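Local coordinates for protein putative aminooxidase (Propionibacterium acnes, PDB 2BA9) that binds FAD and isomerises polyunsaturated fatty acids to give conjugated linoleic acid, with a fold of the flavin-containing amine oxidoreductase family, at residues A122-Q126 with H138-M142; R231-V236 with R394-Y398; L256-L260 with F273-I277. Numbering follows the deposited sequence.

How the interactions relate
From the N terminus, interaction 1 comes first: it closes a short loop between helix 106-122 and helix 145-151, with 11 residues, none in helix or strand, between its segments. Interaction 2 opens next, at 231-236, and closes only at 394-398, joining a turn to the last strand of the parallel sheet across 157 residues. Interaction 3 is nested inside that span, folding 273-277, which leads into strand 277-288 of the mixed sheet, back on helix 256-259. Interactions 2 and 3 touch, with Y398 CE1 3.5 Å from F273 CZ and R231 CZ 4.1 Å from F259 CZ. Interaction 1 stands apart, its nearest atoms about 11 Å from interaction 3 and about 18 Å from interaction 2.

Interaction 1 (A122-Q126 with H138-M142); sequences ATKYQ and HEDLM
Segment 122-126 contains a type I beta turn from T123 to Q126, closed by Q126 N to T123 O at 3.1 Å. In 138-142 the residues after H138 take helical phi/psi, with L141 N bonded to H138 O (2.9 Å) and M142 N to E139 O (3.0 Å). The closest CA pair is Y125-H138, 6.5 Å apart. Y125, in the m rotamer (chi2 -63°), has its CA-to-CB bond sideways, yet its ring reaches across. Its edge meets the face of H138 in a T-shaped pair: centroids 4.8 Å apart, planes at 82°, CE1 3.6 Å from H138 ND1. H138 is t with chi2 -69°, which also lets its ND1 accept from D140 N at 3.1 Å. D140 is m with chi2 -8°, and its OD2 accepts a hydrogen bond from Y125 OH at 2.6 Å. K124, extended with all four chi angles t, donates from NZ to Y125 OH (3.1 Å) and to N152; its salt bridge from NZ to D140 OD2 is long, 3.8 Å, and a water bridges the pair, 2.7 Å from NZ and 2.5 Å from OD2. L141 (m, t) places CG 4.4 Å from Y125 CD1, while F148 of helix 145-151 also packs on Y125, D140 and L141. A buried tyrosine-aspartate hydrogen bond and a T-shaped aromatic pair thus pin the irregular loop connecting helix 106-122 to helix 145-151 in the flavin-containing amine oxidoreductase fold.

Interaction 2 (R231-V236 with R394-Y398); sequences REDGKV and RNTFY
A type I' beta turn, E232 to K235, links strands 226-230 and 236-240 and packs against the start of strand 396-398, an outer strand of the parallel sheet in this Rossmann-type FAD-binding fold. The turn is closed by K235 N to E232 O (2.9 Å); D233 (58°/18°) and G234 (82°/17°) supply its positive phi angles. R394 (49°/45°) and N395 (55°/29°) are likewise left-handed, and G234-R394 is the closest CA pair, at 6.2 Å. R231, R394 and N395 bury the most surface. R394 (m, t, p; chi4 -148°) wraps round the R231 backbone, donating from NE and NH2 to R231 O, each at 3.1 Å, with R231 CB over its guanidinium face. R231 (m, t, m; chi4 163°) in turn has R394 NH1 over one face, the two NH1 atoms 3.8 Å apart; D264, salt-bridged to both arginines, offsets this like-charge approach, and E269 also pairs with R231. N395 (m) directs ND2 at G234 O, 2.7 Å away but at too poor an angle for a hydrogen bond. R231 NH2 donates almost linearly (173°) to T396 OG1 at 3.1 Å, while T396 OG1 itself donates to R394 O, also at 3.1 Å.

Interaction 3 (L256-L260 with F273-I277); sequences LEKFL and FSKII
This is a mainly apolar contact, with no direct hydrogen bond between its segments but one water bridge, formed where the chain folds back from the short, weakly bonded helix 256-259 to the end of helix 267-273. Segment 273-277 begins with a type I beta turn, F273 to I276, closed by I276 N to F273 O at 3.2 Å. The backbones come close, E257 CA and F273 CA being 4.8 Å apart, with E257 CB 3.2 Å from F273 O. F273 (m, chi2 -16°) turns one ring face to L256: L256 CB sits 4.0 Å from the ring centroid, 16° off the normal, a CH-pi contact. L256 CB also meets I276 CD1 at 3.8 Å, both residues being m, t. L260 (m, t) sets CD1 4.0 Å from F273 CB and 3.7 Å from S274 OG, whose hydrogen-bond partner is R270. E257 (p, m; chi3 73°) curls so that OE1 accepts from K258 N (3.2 Å), while OE2 bonds Y369 and a water (2.6 Å) that also donates to I276 O (3.3 Å). The E257 side chain is about 9 Å from FAD. The contact lies in the helical connection from strand 249-252 of the FAD-binding parallel sheet to strand 277-288 of the mixed sheet, which, as in flavin amine oxidases, probably belongs to the substrate domain.

Interaction 1 (A122-Q126 with H138-M142)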
loop_
_atom_site.group_PDB
_atom_site.type_symbol
_atom_site.label_atom_id
_atom_site.label_comp_id
_atom_site.label_asym_id
_atom_site.label_seq_id
_atom_site.Cartn_x
_atom_site.Cartn_y
_atom_site.Cartn_z
ATOM N N ALA A 122 4.418 -14.632 -18.574
ATOM C CA ALA A 122 4.512 -13.971 -19.882
ATOM C C ALA A 122 3.539 -14.591 -20.882
ATOM O O ALA A 122 3.157 -13.950 -21.846
ATOM C CB ALA A 122 5.939 -14.053 -20.410
ATOM N N THR A 123 3.119 -15.824 -20.620
ATOM C CA THR A 123 2.293 -16.594 -21.530
ATOM C C THR A 123 0.952 -17.045 -20.907
ATOM O O THR A 123 -0.088 -16.411 -21.113
ATOM C CB THR A 123 3.095 -17.806 -22.014
ATOM O OG1 THR A 123 3.617 -18.514 -20.877
ATOM C CG2 THR A 123 4.253 -17.344 -22.908
ATOM N N LYS A 124 0.995 -18.138 -20.145
ATOM C CA LYS A 124 -0.189 -18.740 -19.529
ATOM C C LYS A 124 -1.059 -17.734 -18.765
ATOM O O LYS A 124 -2.283 -17.840 -18.798
ATOM C CB LYS A 124 0.245 -19.871 -18.594
ATOM C CG LYS A 124 -0.891 -20.630 -17.926
ATOM C CD LYS A 124 -0.344 -21.768 -17.071
ATOM C CE LYS A 124 -1.415 -22.430 -16.211
ATOM N NZ LYS A 124 -0.810 -23.338 -15.153
ATOM N N TYR A 125 -0.423 -16.769 -18.092
ATOM C CA TYR A 125 -1.121 -15.770 -17.263
ATOM C C TYR A 125 -0.997 -14.341 -17.772
ATOM O O TYR A 125 -1.116 -13.394 -16.992
ATOM C CB TYR A 125 -0.593 -15.811 -15.820
ATOM C CG TYR A 125 -0.768 -17.159 -15.167
ATOM C CD1 TYR A 125 -2.036 -17.680 -14.955
ATOM C CD2 TYR A 125 0.331 -17.903 -14.756
ATOM C CE1 TYR A 125 -2.213 -18.918 -14.360
ATOM C CE2 TYR A 125 0.175 -19.148 -14.165
ATOM C CZ TYR A 125 -1.099 -19.655 -13.971
ATOM O OH TYR A 125 -1.267 -20.881 -13.368
ATOM N N GLN A 126 -0.763 -14.171 -19.066
ATOM C CA GLN A 126 -0.688 -12.826 -19.648
ATOM C C GLN A 126 -1.893 -11.985 -19.225
ATOM O O GLN A 126 -3.027 -12.446 -19.311
ATOM C CB GLN A 126 -0.603 -12.897 -21.168
ATOM C CG GLN A 126 -0.622 -11.526 -21.815
ATOM C CD GLN A 126 0.106 -11.441 -23.152
ATOM O OE1 GLN A 126 -0.014 -10.423 -23.853
ATOM N NE2 GLN A 126 0.875 -12.477 -23.506
ATOM N N HIS A 138 -7.085 -14.822 -14.595
ATOM C CA HIS A 138 -7.075 -16.285 -14.646
ATOM C C HIS A 138 -7.431 -16.874 -13.270
ATOM O O HIS A 138 -6.953 -16.382 -12.252
ATOM C CB HIS A 138 -5.674 -16.763 -15.046
ATOM C CG HIS A 138 -5.610 -18.210 -15.424
ATOM N ND1 HIS A 138 -5.771 -19.231 -14.513
ATOM C CD2 HIS A 138 -5.378 -18.806 -16.616
ATOM C CE1 HIS A 138 -5.652 -20.391 -15.131
ATOM N NE2 HIS A 138 -5.401 -20.159 -16.403
ATOM N N GLU A 139 -8.238 -17.936 -13.246
ATOM C CA GLU A 139 -8.719 -18.514 -11.981
ATOM C C GLU A 139 -7.590 -18.856 -11.000
ATOM O O GLU A 139 -7.738 -18.715 -9.775
ATOM C CB GLU A 139 -9.603 -19.745 -12.234
ATOM C CG GLU A 139 -8.852 -20.957 -12.766
ATOM C CD GLU A 139 -9.742 -21.944 -13.491
ATOM O OE1 GLU A 139 -10.976 -21.946 -13.248
ATOM O OE2 GLU A 139 -9.206 -22.715 -14.325
ATOM N N ASP A 140 -6.463 -19.309 -11.533
ATOM C CA ASP A 140 -5.326 -19.681 -10.698
ATOM C C ASP A 140 -4.856 -18.508 -9.827
ATOM O O ASP A 140 -4.406 -18.707 -8.709
ATOM C CB ASP A 140 -4.163 -20.185 -11.553
ATOM C CG ASP A 140 -4.469 -21.488 -12.269
ATOM O OD1 ASP A 140 -5.527 -22.124 -12.027
ATOM O OD2 ASP A 140 -3.631 -21.869 -13.104
ATOM N N LEU A 141 -4.980 -17.290 -10.350
ATOM C CA LEU A 141 -4.528 -16.087 -9.632
ATOM C C LEU A 141 -5.447 -15.689 -8.473
ATOM O O LEU A 141 -5.095 -14.841 -7.641
ATOM C CB LEU A 141 -4.388 -14.919 -10.616
ATOM C CG LEU A 141 -3.283 -15.083 -11.671
ATOM C CD1 LEU A 141 -3.456 -14.052 -12.765
ATOM C CD2 LEU A 141 -1.921 -14.968 -11.030
ATOM N N MET A 142 -6.619 -16.310 -8.429
ATOM C CA MET A 142 -7.592 -16.096 -7.353
ATOM C C MET A 142 -7.283 -16.919 -6.090
ATOM O O MET A 142 -7.895 -16.707 -5.037
ATOM C CB MET A 142 -8.984 -16.431 -7.877
ATOM C CG MET A 142 -9.377 -15.622 -9.101
ATOM S SD MET A 142 -11.094 -15.838 -9.550
ATOM C CE MET A 142 -11.159 -14.935 -11.115
HETATM O O HOH W 1 -3.273 -24.012 -14.404
#

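Interaction 2 (R231-V236 with R394-Y398)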
loop_
_atom_site.group_PDB
_atom_site.type_symbol
_atom_site.label_atom_id
_atom_site.label_comp_id
_atom_site.label_asym_id
_atom_site.label_seq_id
_atom_site.Cartn_x
_atom_site.Cartn_y
_atom_site.Cartn_z
ATOM N N ARG A 231 -27.455 9.977 -0.521
ATOM C CA ARG A 231 -27.408 10.068 -1.973
ATOM C C ARG A 231 -28.785 9.868 -2.585
ATOM O O ARG A 231 -29.065 8.832 -3.182
ATOM C CB ARG A 231 -26.425 9.044 -2.533
ATOM C CG ARG A 231 -24.981 9.381 -2.262
ATOM C CD ARG A 231 -24.118 8.150 -2.317
ATOM N NE ARG A 231 -24.467 7.184 -1.272
ATOM C CZ ARG A 231 -24.101 5.899 -1.268
ATOM N NH1 ARG A 231 -24.465 5.106 -0.267
ATOM N NH2 ARG A 231 -23.368 5.399 -2.259
ATOM N N GLU A 232 -29.627 10.885 -2.462
ATOM C CA GLU A 232 -30.977 10.839 -2.996
ATOM C C GLU A 232 -31.151 11.845 -4.131
ATOM O O GLU A 232 -30.319 12.728 -4.327
ATOM C CB GLU A 232 -32.006 11.126 -1.897
ATOM C CG GLU A 232 -31.598 10.720 -0.490
ATOM C CD GLU A 232 -31.052 11.900 0.314
ATOM O OE1 GLU A 232 -29.845 12.229 0.185
ATOM O OE2 GLU A 232 -31.842 12.508 1.071
ATOM N N ASP A 233 -32.240 11.683 -4.883
ATOM C CA ASP A 233 -32.644 12.626 -5.938
ATOM C C ASP A 233 -31.568 12.829 -7.016
ATOM O O ASP A 233 -31.609 13.810 -7.769
ATOM C CB ASP A 233 -33.022 13.985 -5.326
ATOM C CG ASP A 233 -33.965 13.860 -4.125
ATOM O OD1 ASP A 233 -35.044 13.241 -4.267
ATOM O OD2 ASP A 233 -33.619 14.395 -3.041
ATOM N N GLY A 234 -30.622 11.896 -7.091
ATOM C CA GLY A 234 -29.532 11.955 -8.069
ATOM C C GLY A 234 -28.369 12.844 -7.664
ATOM O O GLY A 234 -27.555 13.217 -8.506
ATOM N N LYS A 235 -28.285 13.168 -6.374
ATOM C CA LYS A 235 -27.234 14.041 -5.838
ATOM C C LYS A 235 -26.540 13.414 -4.641
ATOM O O LYS A 235 -27.025 12.440 -4.064
ATOM C CB LYS A 235 -27.822 15.386 -5.406
ATOM C CG LYS A 235 -28.615 16.098 -6.471
ATOM C CD LYS A 235 -27.771 16.425 -7.702
ATOM C CE LYS A 235 -28.626 17.105 -8.767
ATOM N NZ LYS A 235 -29.751 16.226 -9.216
ATOM N N VAL A 236 -25.403 13.998 -4.274
ATOM C CA VAL A 236 -24.655 13.580 -3.107
ATOM C C VAL A 236 -24.653 14.704 -2.086
ATOM O O VAL A 236 -24.069 15.766 -2.324
ATOM C CB VAL A 236 -23.189 13.249 -3.459
ATOM C CG1 VAL A 236 -22.406 12.951 -2.201
ATOM C CG2 VAL A 236 -23.113 12.079 -4.424
ATOM N N ARG A 394 -25.637 5.630 -8.244
ATOM C CA ARG A 394 -26.002 6.834 -7.504
ATOM C C ARG A 394 -24.829 7.789 -7.430
ATOM O O ARG A 394 -24.510 8.328 -6.365
ATOM C CB ARG A 394 -26.539 6.485 -6.117
ATOM C CG ARG A 394 -27.946 5.895 -6.166
ATOM C CD ARG A 394 -28.211 5.024 -4.967
ATOM N NE ARG A 394 -28.559 5.804 -3.787
ATOM C CZ ARG A 394 -28.266 5.463 -2.533
ATOM N NH1 ARG A 394 -27.585 4.362 -2.254
ATOM N NH2 ARG A 394 -28.653 6.242 -1.540
ATOM N N ASN A 395 -24.182 7.962 -8.585
ATOM C CA ASN A 395 -23.083 8.910 -8.761
ATOM C C ASN A 395 -21.929 8.718 -7.784
ATOM O O ASN A 395 -21.226 9.671 -7.442
ATOM C CB ASN A 395 -23.620 10.337 -8.676
ATOM C CG ASN A 395 -24.788 10.565 -9.598
ATOM O OD1 ASN A 395 -24.758 10.150 -10.755
ATOM N ND2 ASN A 395 -25.823 11.223 -9.103
ATOM N N THR A 396 -21.742 7.470 -7.356
ATOM C CA THR A 396 -20.680 7.108 -6.440
ATOM C C THR A 396 -19.699 6.217 -7.171
ATOM O O THR A 396 -20.107 5.235 -7.798
ATOM C CB THR A 396 -21.223 6.337 -5.239
ATOM O OG1 THR A 396 -22.250 7.109 -4.607
ATOM C CG2 THR A 396 -20.104 6.043 -4.243
ATOM N N PHE A 397 -18.415 6.566 -7.086
ATOM C CA PHE A 397 -17.344 5.776 -7.677
ATOM C C PHE A 397 -16.398 5.291 -6.582
ATOM O O PHE A 397 -16.243 5.938 -5.544
ATOM C CB PHE A 397 -16.611 6.580 -8.746
ATOM C CG PHE A 397 -17.474 6.935 -9.925
ATOM C CD1 PHE A 397 -17.541 6.094 -11.033
ATOM C CD2 PHE A 397 -18.237 8.104 -9.922
ATOM C CE1 PHE A 397 -18.321 6.419 -12.115
ATOM C CE2 PHE A 397 -19.041 8.426 -11.003
ATOM C CZ PHE A 397 -19.082 7.585 -12.103
ATOM N N TYR A 398 -15.796 4.130 -6.828
ATOM C CA TYR A 398 -14.995 3.399 -5.844
ATOM C C TYR A 398 -13.550 3.295 -6.305
ATOM O O TYR A 398 -13.287 2.861 -7.431
ATOM C CB TYR A 398 -15.594 2.001 -5.636
ATOM C CG TYR A 398 -17.089 2.048 -5.332
ATOM C CD1 TYR A 398 -17.558 2.496 -4.097
ATOM C CD2 TYR A 398 -18.027 1.670 -6.286
ATOM C CE1 TYR A 398 -18.925 2.563 -3.824
ATOM C CE2 TYR A 398 -19.392 1.733 -6.015
ATOM C CZ TYR A 398 -19.831 2.181 -4.783
ATOM O OH TYR A 398 -21.174 2.225 -4.516
#

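Interaction 3 (L256-L260 with F273-I277)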
loop_
_atom_site.group_PDB
_atom_site.type_symbol
_atom_site.label_atom_id
_atom_site.label_comp_id
_atom_site.label_asym_id
_atom_site.label_seq_id
_atom_site.Cartn_x
_atom_site.Cartn_y
_atom_site.Cartn_z
ATOM N N LEU A 256 -13.717 1.560 2.618
ATOM C CA LEU A 256 -15.085 1.405 2.161
ATOM C C LEU A 256 -15.988 0.695 3.167
ATOM O O LEU A 256 -17.179 0.934 3.196
ATOM C CB LEU A 256 -15.113 0.657 0.837
ATOM C CG LEU A 256 -14.444 1.328 -0.360
ATOM C CD1 LEU A 256 -14.635 0.418 -1.607
ATOM C CD2 LEU A 256 -14.976 2.745 -0.580
ATOM N N GLU A 257 -15.420 -0.184 3.973
ATOM C CA GLU A 257 -16.150 -0.780 5.082
ATOM C C GLU A 257 -16.462 0.263 6.170
ATOM O O GLU A 257 -17.478 0.153 6.846
ATOM C CB GLU A 257 -15.391 -1.999 5.661
ATOM C CG GLU A 257 -14.235 -1.727 6.628
ATOM C CD GLU A 257 -12.955 -1.307 5.935
ATOM O OE1 GLU A 257 -12.904 -0.163 5.442
ATOM O OE2 GLU A 257 -11.996 -2.107 5.891
ATOM N N LYS A 258 -15.577 1.254 6.341
ATOM C CA LYS A 258 -15.787 2.325 7.323
ATOM C C LYS A 258 -16.826 3.339 6.856
ATOM O O LYS A 258 -17.546 3.927 7.674
ATOM C CB LYS A 258 -14.470 3.036 7.621
ATOM C CG LYS A 258 -13.385 2.085 8.165
ATOM C CD LYS A 258 -12.424 2.825 9.099
ATOM C CE LYS A 258 -11.520 1.858 9.868
ATOM N NZ LYS A 258 -10.245 1.677 9.161
ATOM N N PHE A 259 -16.857 3.540 5.537
ATOM C CA PHE A 259 -17.828 4.388 4.824
ATOM C C PHE A 259 -19.254 3.926 5.086
ATOM O O PHE A 259 -20.177 4.738 5.126
ATOM C CB PHE A 259 -17.506 4.367 3.320
ATOM C CG PHE A 259 -18.581 4.944 2.438
ATOM C CD1 PHE A 259 -18.704 6.321 2.269
ATOM C CD2 PHE A 259 -19.449 4.107 1.735
ATOM C CE1 PHE A 259 -19.700 6.855 1.433
ATOM C CE2 PHE A 259 -20.433 4.635 0.908
ATOM C CZ PHE A 259 -20.557 6.012 0.759
ATOM N N LEU A 260 -19.423 2.619 5.287
ATOM C CA LEU A 260 -20.722 2.053 5.633
ATOM C C LEU A 260 -21.312 2.710 6.867
ATOM O O LEU A 260 -22.528 2.902 6.955
ATOM C CB LEU A 260 -20.604 0.553 5.907
ATOM C CG LEU A 260 -20.239 -0.380 4.755
ATOM C CD1 LEU A 260 -20.103 -1.806 5.286
ATOM C CD2 LEU A 260 -21.289 -0.301 3.641
ATOM N N PHE A 273 -18.811 -4.575 1.080
ATOM C CA PHE A 273 -17.765 -3.842 1.800
ATOM C C PHE A 273 -17.465 -4.463 3.185
ATOM O O PHE A 273 -16.348 -4.327 3.701
ATOM C CB PHE A 273 -18.088 -2.348 1.897
ATOM C CG PHE A 273 -18.260 -1.661 0.553
ATOM C CD1 PHE A 273 -17.821 -2.246 -0.637
ATOM C CD2 PHE A 273 -18.833 -0.405 0.485
ATOM C CE1 PHE A 273 -17.990 -1.591 -1.857
ATOM C CE2 PHE A 273 -18.985 0.252 -0.730
ATOM C CZ PHE A 273 -18.573 -0.344 -1.900
ATOM N N SER A 274 -18.451 -5.157 3.753
ATOM C CA SER A 274 -18.275 -5.911 5.004
ATOM C C SER A 274 -17.309 -7.073 4.878
ATOM O O SER A 274 -16.871 -7.599 5.898
ATOM C CB SER A 274 -19.604 -6.489 5.508
ATOM O OG SER A 274 -20.531 -5.477 5.839
ATOM N N LYS A 275 -17.005 -7.506 3.651
ATOM C CA LYS A 275 -16.071 -8.613 3.432
ATOM C C LYS A 275 -14.603 -8.177 3.392
ATOM O O LYS A 275 -13.701 -9.031 3.379
ATOM C CB LYS A 275 -16.376 -9.324 2.119
ATOM C CG LYS A 275 -17.756 -9.949 2.018
ATOM C CD LYS A 275 -18.018 -10.402 0.582
ATOM C CE LYS A 275 -19.446 -10.826 0.353
ATOM N NZ LYS A 275 -19.787 -12.048 1.094
ATOM N N ILE A 276 -14.377 -6.865 3.337
ATOM C CA ILE A 276 -13.033 -6.300 3.262
ATOM C C ILE A 276 -12.282 -6.649 4.543
ATOM O O ILE A 276 -12.810 -6.479 5.639
ATOM C CB ILE A 276 -13.046 -4.757 3.107
ATOM C CG1 ILE A 276 -13.712 -4.344 1.778
ATOM C CG2 ILE A 276 -11.619 -4.184 3.163
ATOM C CD1 ILE A 276 -13.997 -2.858 1.678
ATOM N N ILE A 277 -11.063 -7.143 4.379
ATOM C CA ILE A 277 -10.151 -7.399 5.493
ATOM C C ILE A 277 -8.910 -6.535 5.319
ATOM O O ILE A 277 -8.522 -6.206 4.194
ATOM C CB ILE A 277 -9.791 -8.906 5.621
ATOM C CG1 ILE A 277 -9.419 -9.539 4.279
ATOM C CG2 ILE A 277 -10.968 -9.691 6.170
ATOM C CD1 ILE A 277 -8.991 -11.024 4.395
HETATM O O HOH W 2 -11.168 -4.145 7.266
#